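Local atomic coordinates of mannitol dehydrogenase (Pseudomonas fluorescens, PDB entry 1LJ8), a protein that probably catalyses the NAD-dependent oxidation of mannitol at carbon 2, as a long-chain dehydrogenase that binds NAD. Residues Tyr45-Trp58 / Val271-Gln283. Sequence-based numbering, arbitrary orientation.
Sequences YTDALMNTGEGLDW and VNGRPAWEKVGVQ
Trp58 lays one face of its indole on Pro275, whose CG stands 3.7 Å from the centroid of the five-membered ring in a CH-pi contact. The compact, rigid proline ring, C-H bonds turned to the indole, suits this place between Trp58 and Trp277, and the backbone of Arg274 continues the floor under the six-membered ring. Gly273 meets the same indole at a positive phi where a CB would press on Asn272 O. At the rim, a water accepts from Trp58 NE1 and donates to Arg274 O. Were an alanine here instead of Trp58, Pro275 would probably lose one of its two aromatic neighbours, a gap would open over the Arg274 backbone, and the water would lose its indole donor. Leu49, with CG anti to its backbone N (chi1 -180°), forks against the loop: CD2 meets Pro275 CB at 3.7 Å, while CD1 rests on Ala276 O. Val280 spreads its two methyls along the helix, CG1 4.0 Å from Ala48 CB and CG2 3.6 Å from Tyr45 O. Tyr45 takes Val282 CG2 over one ring face, 3.8 Å from the centroid, with Val280 O at its edge. Trp277 NE1 donates to Thr46 OG1, near the indole plane (3.0 Å, 163°); that hydroxyl donates to Gln42 O. Nearer solvent, extended Lys279 brings NZ to Glu54 OE1 at 2.6 Å, a salt bridge on the syn side but 21° out of the carboxylate plane. Thus the loop joining strands 263-266 and 283-284 packs against helix 42-50, which lies in the beta-alpha-beta crossover between parallel strands 27-32 and 59-64 of the Rossmann-type domain.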
ATOM      1  N   TYR A  45      11.172   0.811  11.806  1.00 11.84           N
ATOM      2  CA  TYR A  45      12.408   1.617  11.805  1.00 10.85           C
ATOM      3  C   TYR A  45      12.457   2.595  12.969  1.00 11.20           C
ATOM      4  O   TYR A  45      13.505   2.846  13.533  1.00 11.92           O
ATOM      5  CB  TYR A  45      12.538   2.402  10.504  1.00 12.19           C
ATOM      6  CG  TYR A  45      12.992   1.586   9.306  1.00 12.37           C
ATOM      7  CD1 TYR A  45      12.120   1.315   8.249  1.00 12.12           C
ATOM      8  CD2 TYR A  45      14.334   1.181   9.187  1.00 13.53           C
ATOM      9  CE1 TYR A  45      12.554   0.666   7.096  1.00 13.86           C
ATOM     10  CE2 TYR A  45      14.788   0.560   8.037  1.00 13.24           C
ATOM     11  CZ  TYR A  45      13.890   0.300   6.990  1.00 14.86           C
ATOM     12  OH  TYR A  45      14.318  -0.309   5.834  1.00 15.33           O
ATOM     13  N   THR A  46      11.317   3.165  13.336  1.00 11.65           N
ATOM     14  CA  THR A  46      11.311   4.108  14.433  1.00 11.91           C
ATOM     15  C   THR A  46      11.649   3.402  15.759  1.00 12.88           C
ATOM     16  O   THR A  46      12.390   3.931  16.578  1.00 13.29           O
ATOM     17  CB  THR A  46       9.950   4.822  14.498  1.00 11.23           C
ATOM     18  OG1 THR A  46       9.701   5.433  13.215  1.00 12.24           O
ATOM     19  CG2 THR A  46       9.989   5.884  15.592  1.00 12.86           C
ATOM     20  N   ASP A  47      11.156   2.184  15.929  1.00 12.45           N
ATOM     21  CA  ASP A  47      11.420   1.394  17.132  1.00 12.41           C
ATOM     22  C   ASP A  47      12.919   1.037  17.109  1.00 13.80           C
ATOM     23  O   ASP A  47      13.594   1.108  18.160  1.00 13.51           O
ATOM     24  CB  ASP A  47      10.544   0.108  17.105  1.00 13.32           C
ATOM     25  CG  ASP A  47      10.900  -0.887  18.208  1.00 14.41           C
ATOM     26  OD1 ASP A  47      10.338  -0.747  19.319  1.00 14.66           O
ATOM     27  OD2 ASP A  47      11.726  -1.816  17.969  1.00 13.61           O
ATOM     28  N   ALA A  48      13.450   0.704  15.933  1.00 12.81           N
ATOM     29  CA  ALA A  48      14.886   0.345  15.836  1.00 13.90           C
ATOM     30  C   ALA A  48      15.760   1.540  16.271  1.00 15.21           C
ATOM     31  O   ALA A  48      16.785   1.357  16.952  1.00 16.01           O
ATOM     32  CB  ALA A  48      15.248  -0.090  14.390  1.00 13.13           C
ATOM     33  N   LEU A  49      15.370   2.756  15.893  1.00 14.41           N
ATOM     34  CA  LEU A  49      16.131   3.970  16.269  1.00 14.70           C
ATOM     35  C   LEU A  49      16.082   4.149  17.787  1.00 15.50           C
ATOM     36  O   LEU A  49      17.104   4.440  18.432  1.00 15.61           O
ATOM     37  CB  LEU A  49      15.521   5.235  15.626  1.00 13.03           C
ATOM     38  CG  LEU A  49      16.236   6.576  15.943  1.00 14.03           C
ATOM     39  CD1 LEU A  49      17.672   6.563  15.400  1.00 16.09           C
ATOM     40  CD2 LEU A  49      15.479   7.681  15.270  1.00 14.94           C
HETATM   41  N   MSE A  50      14.891   3.996  18.354  1.00 13.84           N
HETATM   42  CA  MSE A  50      14.702   4.139  19.810  1.00 15.21           C
HETATM   43  C   MSE A  50      15.555   3.135  20.554  1.00 16.23           C
HETATM   44  O   MSE A  50      16.084   3.454  21.621  1.00 17.15           O
HETATM   45  CB  MSE A  50      13.203   3.954  20.168  1.00 14.39           C
HETATM   46  CG  MSE A  50      12.416   5.143  19.692  1.00 15.72           C
HETATM   47 SE   MSE A  50      10.556   4.798  20.190  1.00 26.40          SE
HETATM   48  CE  MSE A  50       9.747   6.269  19.463  1.00 16.70           C
ATOM     49  N   ASN A  51      15.730   1.953  19.980  1.00 15.79           N
ATOM     50  CA  ASN A  51      16.570   0.945  20.644  1.00 20.27           C
ATOM     51  C   ASN A  51      18.042   1.343  20.687  1.00 20.24           C
ATOM     52  O   ASN A  51      18.811   0.732  21.448  1.00 21.69           O
ATOM     53  CB  ASN A  51      16.433  -0.420  20.003  1.00 17.44           C
ATOM     54  CG  ASN A  51      15.165  -1.128  20.448  1.00 18.78           C
ATOM     55  OD1 ASN A  51      14.618  -0.832  21.505  1.00 19.82           O
ATOM     56  ND2 ASN A  51      14.714  -2.067  19.659  1.00 19.74           N
ATOM     57  N   THR A  52      18.433   2.346  19.896  1.00 20.99           N
ATOM     58  CA  THR A  52      19.832   2.817  19.938  1.00 21.55           C
ATOM     59  C   THR A  52      19.943   3.933  20.971  1.00 22.25           C
ATOM     60  O   THR A  52      21.047   4.460  21.191  1.00 23.23           O
ATOM     61  CB  THR A  52      20.365   3.427  18.594  1.00 20.11           C
ATOM     62  OG1 THR A  52      19.639   4.630  18.285  1.00 20.68           O
ATOM     63  CG2 THR A  52      20.250   2.420  17.440  1.00 22.06           C
ATOM     64  N   GLY A  53      18.814   4.299  21.567  1.00 21.89           N
ATOM     65  CA  GLY A  53      18.758   5.340  22.575  1.00 22.91           C
ATOM     66  C   GLY A  53      18.527   6.755  22.053  1.00 25.46           C
ATOM     67  O   GLY A  53      18.754   7.732  22.776  1.00 26.31           O
ATOM     68  N   GLU A  54      18.073   6.876  20.804  1.00 22.42           N
ATOM     69  CA  GLU A  54      17.832   8.186  20.201  1.00 23.32           C
ATOM     70  C   GLU A  54      16.402   8.223  19.694  1.00 21.46           C
ATOM     71  O   GLU A  54      15.774   7.173  19.518  1.00 19.53           O
ATOM     72  CB  GLU A  54      18.754   8.396  18.989  1.00 25.20           C
ATOM     73  CG  GLU A  54      20.211   8.552  19.347  1.00 30.82           C
ATOM     74  CD  GLU A  54      21.063   8.739  18.113  1.00 33.84           C
ATOM     75  OE1 GLU A  54      20.660   9.498  17.204  1.00 35.41           O
ATOM     76  OE2 GLU A  54      22.133   8.116  18.052  1.00 37.87           O
ATOM     77  N   GLY A  55      15.927   9.437  19.435  1.00 21.26           N
ATOM     78  CA  GLY A  55      14.595   9.646  18.896  1.00 21.41           C
ATOM     79  C   GLY A  55      13.422   9.169  19.720  1.00 20.47           C
ATOM     80  O   GLY A  55      12.397   8.775  19.156  1.00 17.64           O
ATOM     81  N   LEU A  56      13.548   9.210  21.042  1.00 21.73           N
ATOM     82  CA  LEU A  56      12.461   8.774  21.914  1.00 21.03           C
ATOM     83  C   LEU A  56      11.309   9.772  21.879  1.00 19.66           C
ATOM     84  O   LEU A  56      10.215   9.496  22.413  1.00 19.62           O
ATOM     85  CB  LEU A  56      12.940   8.618  23.353  1.00 23.14           C
ATOM     86  CG  LEU A  56      14.109   7.657  23.569  1.00 28.37           C
ATOM     87  CD1 LEU A  56      14.439   7.553  25.060  1.00 30.45           C
ATOM     88  CD2 LEU A  56      13.751   6.312  23.078  1.00 27.83           C
ATOM     89  N   ASP A  57      11.549  10.917  21.238  1.00 18.14           N
ATOM     90  CA  ASP A  57      10.531  11.940  21.109  1.00 18.52           C
ATOM     91  C   ASP A  57       9.800  11.839  19.767  1.00 16.20           C
ATOM     92  O   ASP A  57       9.062  12.767  19.358  1.00 15.64           O
ATOM     93  CB  ASP A  57      11.146  13.332  21.287  1.00 20.89           C
ATOM     94  CG  ASP A  57      12.197  13.653  20.259  1.00 23.55           C
ATOM     95  OD1 ASP A  57      13.073  12.791  19.972  1.00 21.28           O
ATOM     96  OD2 ASP A  57      12.157  14.797  19.761  1.00 24.83           O
ATOM     97  N   TRP A  58       9.974  10.692  19.113  1.00 14.01           N
ATOM     98  CA  TRP A  58       9.322  10.457  17.814  1.00 14.42           C
ATOM     99  C   TRP A  58       8.342   9.276  17.849  1.00 14.17           C
ATOM    100  O   TRP A  58       8.177   8.533  16.874  1.00 14.27           O
ATOM    101  CB  TRP A  58      10.380  10.243  16.723  1.00 13.64           C
ATOM    102  CG  TRP A  58      11.062  11.560  16.369  1.00 14.79           C
ATOM    103  CD1 TRP A  58      12.328  11.968  16.737  1.00 16.65           C
ATOM    104  CD2 TRP A  58      10.535  12.591  15.546  1.00 14.28           C
ATOM    105  NE1 TRP A  58      12.610  13.207  16.169  1.00 15.22           N
ATOM    106  CE2 TRP A  58      11.530  13.601  15.430  1.00 15.38           C
ATOM    107  CE3 TRP A  58       9.315  12.766  14.877  1.00 15.99           C
ATOM    108  CZ2 TRP A  58      11.339  14.784  14.659  1.00 16.12           C
ATOM    109  CZ3 TRP A  58       9.121  13.944  14.110  1.00 15.37           C
ATOM    110  CH2 TRP A  58      10.142  14.941  14.009  1.00 14.27           C
ATOM    111  N   VAL A 271       9.872  19.823   6.790  1.00 17.04           N
ATOM    112  CA  VAL A 271       9.868  21.207   7.208  1.00 17.96           C
ATOM    113  C   VAL A 271      10.051  21.407   8.702  1.00 19.09           C
ATOM    114  O   VAL A 271      10.538  22.463   9.122  1.00 19.35           O
ATOM    115  CB  VAL A 271       8.539  21.909   6.809  1.00 18.92           C
ATOM    116  CG1 VAL A 271       8.452  22.079   5.294  1.00 21.03           C
ATOM    117  CG2 VAL A 271       7.341  21.074   7.280  1.00 16.95           C
ATOM    118  N   ASN A 272       9.688  20.406   9.489  1.00 16.96           N
ATOM    119  CA  ASN A 272       9.702  20.532  10.948  1.00 17.29           C
ATOM    120  C   ASN A 272      10.449  19.368  11.630  1.00 17.46           C
ATOM    121  O   ASN A 272      10.036  18.883  12.694  1.00 18.02           O
ATOM    122  CB  ASN A 272       8.212  20.608  11.420  1.00 17.91           C
ATOM    123  CG  ASN A 272       8.027  21.241  12.800  1.00 19.96           C
ATOM    124  OD1 ASN A 272       8.985  21.551  13.492  1.00 18.73           O
ATOM    125  ND2 ASN A 272       6.753  21.422  13.211  1.00 19.59           N
ATOM    126  N   GLY A 273      11.534  18.914  11.001  1.00 14.95           N
ATOM    127  CA  GLY A 273      12.347  17.853  11.581  1.00 15.98           C
ATOM    128  C   GLY A 273      11.899  16.424  11.312  1.00 15.06           C
ATOM    129  O   GLY A 273      10.835  16.190  10.735  1.00 15.45           O
ATOM    130  N   ARG A 274      12.727  15.460  11.717  1.00 15.29           N
ATOM    131  CA  ARG A 274      12.364  14.069  11.500  1.00 15.20           C
ATOM    132  C   ARG A 274      13.303  13.253  12.335  1.00 14.97           C
ATOM    133  O   ARG A 274      14.354  13.770  12.764  1.00 15.86           O
ATOM    134  CB  ARG A 274      12.587  13.685  10.018  1.00 15.62           C
ATOM    135  CG  ARG A 274      14.085  13.906   9.543  1.00 14.79           C
ATOM    136  CD  ARG A 274      14.381  13.113   8.239  1.00 18.26           C
ATOM    137  NE  ARG A 274      15.708  13.363   7.643  1.00 16.39           N
ATOM    138  CZ  ARG A 274      16.841  12.766   8.030  1.00 18.07           C
ATOM    139  NH1 ARG A 274      16.839  11.872   9.049  1.00 14.89           N
ATOM    140  NH2 ARG A 274      17.979  13.017   7.365  1.00 16.88           N
ATOM    141  N   PRO A 275      12.952  11.980  12.590  1.00 14.72           N
ATOM    142  CA  PRO A 275      13.846  11.099  13.372  1.00 14.86           C
ATOM    143  C   PRO A 275      15.103  10.861  12.501  1.00 15.60           C
ATOM    144  O   PRO A 275      15.030  10.893  11.253  1.00 16.49           O
ATOM    145  CB  PRO A 275      13.064   9.778  13.494  1.00 15.12           C
ATOM    146  CG  PRO A 275      11.567  10.192  13.243  1.00 12.94           C
ATOM    147  CD  PRO A 275      11.684  11.324  12.225  1.00 13.83           C
ATOM    148  N   ALA A 276      16.226  10.564  13.156  1.00 16.17           N
ATOM    149  CA  ALA A 276      17.485  10.233  12.470  1.00 16.60           C
ATOM    150  C   ALA A 276      17.428   8.775  11.934  1.00 14.78           C
ATOM    151  O   ALA A 276      18.256   7.918  12.284  1.00 14.74           O
ATOM    152  CB  ALA A 276      18.659  10.400  13.465  1.00 17.13           C
ATOM    153  N   TRP A 277      16.450   8.495  11.085  1.00 14.82           N
ATOM    154  CA  TRP A 277      16.257   7.140  10.542  1.00 15.02           C
ATOM    155  C   TRP A 277      17.479   6.598   9.784  1.00 14.88           C
ATOM    156  O   TRP A 277      17.634   5.380   9.640  1.00 15.29           O
ATOM    157  CB  TRP A 277      15.041   7.128   9.591  1.00 14.91           C
ATOM    158  CG  TRP A 277      13.676   7.198  10.285  1.00 13.57           C
ATOM    159  CD1 TRP A 277      13.202   6.392  11.308  1.00 14.42           C
ATOM    160  CD2 TRP A 277      12.576   8.046   9.904  1.00 13.23           C
ATOM    161  NE1 TRP A 277      11.858   6.706  11.567  1.00 13.27           N
ATOM    162  CE2 TRP A 277      11.466   7.706  10.721  1.00 11.38           C
ATOM    163  CE3 TRP A 277      12.427   9.065   8.942  1.00 13.58           C
ATOM    164  CZ2 TRP A 277      10.217   8.355  10.613  1.00 12.00           C
ATOM    165  CZ3 TRP A 277      11.186   9.707   8.838  1.00 13.56           C
ATOM    166  CH2 TRP A 277      10.103   9.347   9.676  1.00 12.39           C
ATOM    167  N   GLU A 278      18.344   7.487   9.299  1.00 16.61           N
ATOM    168  CA  GLU A 278      19.491   6.960   8.548  1.00 17.41           C
ATOM    169  C   GLU A 278      20.399   6.138   9.454  1.00 17.82           C
ATOM    170  O   GLU A 278      21.172   5.322   8.947  1.00 18.51           O
ATOM    171  CB  GLU A 278      20.321   8.081   7.856  1.00 18.31           C
ATOM    172  CG  GLU A 278      20.869   9.167   8.782  1.00 21.28           C
ATOM    173  CD  GLU A 278      19.880  10.352   8.948  1.00 26.99           C
ATOM    174  OE1 GLU A 278      18.836  10.174   9.619  1.00 20.59           O
ATOM    175  OE2 GLU A 278      20.154  11.458   8.364  1.00 30.31           O
ATOM    176  N   LYS A 279      20.329   6.355  10.768  1.00 16.79           N
ATOM    177  CA  LYS A 279      21.167   5.601  11.694  1.00 18.06           C
ATOM    178  C   LYS A 279      20.708   4.143  11.774  1.00 18.93           C
ATOM    179  O   LYS A 279      21.449   3.278  12.288  1.00 18.87           O
ATOM    180  CB  LYS A 279      21.137   6.240  13.090  1.00 20.48           C
ATOM    181  CG  LYS A 279      21.900   7.588  13.153  1.00 21.57           C
ATOM    182  CD  LYS A 279      21.832   8.303  14.490  1.00 21.64           C
ATOM    183  CE  LYS A 279      22.563   9.680  14.396  1.00 23.82           C
ATOM    184  NZ  LYS A 279      22.415  10.491  15.623  1.00 23.06           N
ATOM    185  N   VAL A 280      19.500   3.847  11.275  1.00 16.76           N
ATOM    186  CA  VAL A 280      19.033   2.458  11.288  1.00 16.63           C
ATOM    187  C   VAL A 280      18.681   1.913   9.919  1.00 16.83           C
ATOM    188  O   VAL A 280      17.782   1.065   9.784  1.00 16.63           O
ATOM    189  CB  VAL A 280      17.847   2.233  12.254  1.00 17.50           C
ATOM    190  CG1 VAL A 280      18.375   2.361  13.725  1.00 19.44           C
ATOM    191  CG2 VAL A 280      16.713   3.260  11.962  1.00 17.55           C
ATOM    192  N   GLY A 281      19.360   2.439   8.890  1.00 16.68           N
ATOM    193  CA  GLY A 281      19.185   1.891   7.566  1.00 15.47           C
ATOM    194  C   GLY A 281      18.310   2.560   6.509  1.00 16.10           C
ATOM    195  O   GLY A 281      18.263   2.094   5.373  1.00 16.23           O
ATOM    196  N   VAL A 282      17.578   3.605   6.884  1.00 16.12           N
ATOM    197  CA  VAL A 282      16.742   4.289   5.902  1.00 13.60           C
ATOM    198  C   VAL A 282      17.718   5.064   5.023  1.00 14.65           C
ATOM    199  O   VAL A 282      18.695   5.628   5.530  1.00 14.40           O
ATOM    200  CB  VAL A 282      15.770   5.251   6.608  1.00 15.20           C
ATOM    201  CG1 VAL A 282      14.882   5.987   5.596  1.00 13.74           C
ATOM    202  CG2 VAL A 282      14.899   4.429   7.579  1.00 12.60           C
ATOM    203  N   GLN A 283      17.440   5.096   3.727  1.00 14.93           N
ATOM    204  CA  GLN A 283      18.309   5.754   2.761  1.00 16.91           C
ATOM    205  C   GLN A 283      17.691   7.051   2.269  1.00 18.28           C
ATOM    206  O   GLN A 283      16.499   7.108   2.069  1.00 20.18           O
ATOM    207  CB  GLN A 283      18.527   4.810   1.583  1.00 16.99           C
ATOM    208  CG  GLN A 283      19.116   3.472   2.042  1.00 20.46           C
ATOM    209  CD  GLN A 283      19.024   2.425   0.966  1.00 20.88           C
ATOM    210  OE1 GLN A 283      18.147   1.579   0.988  1.00 22.00           O
ATOM    211  NE2 GLN A 283      19.917   2.497  -0.009  1.00 24.87           N
TER
HETATM  212  O   HOH W   1      15.409  14.501  15.541  1.00 49.11           O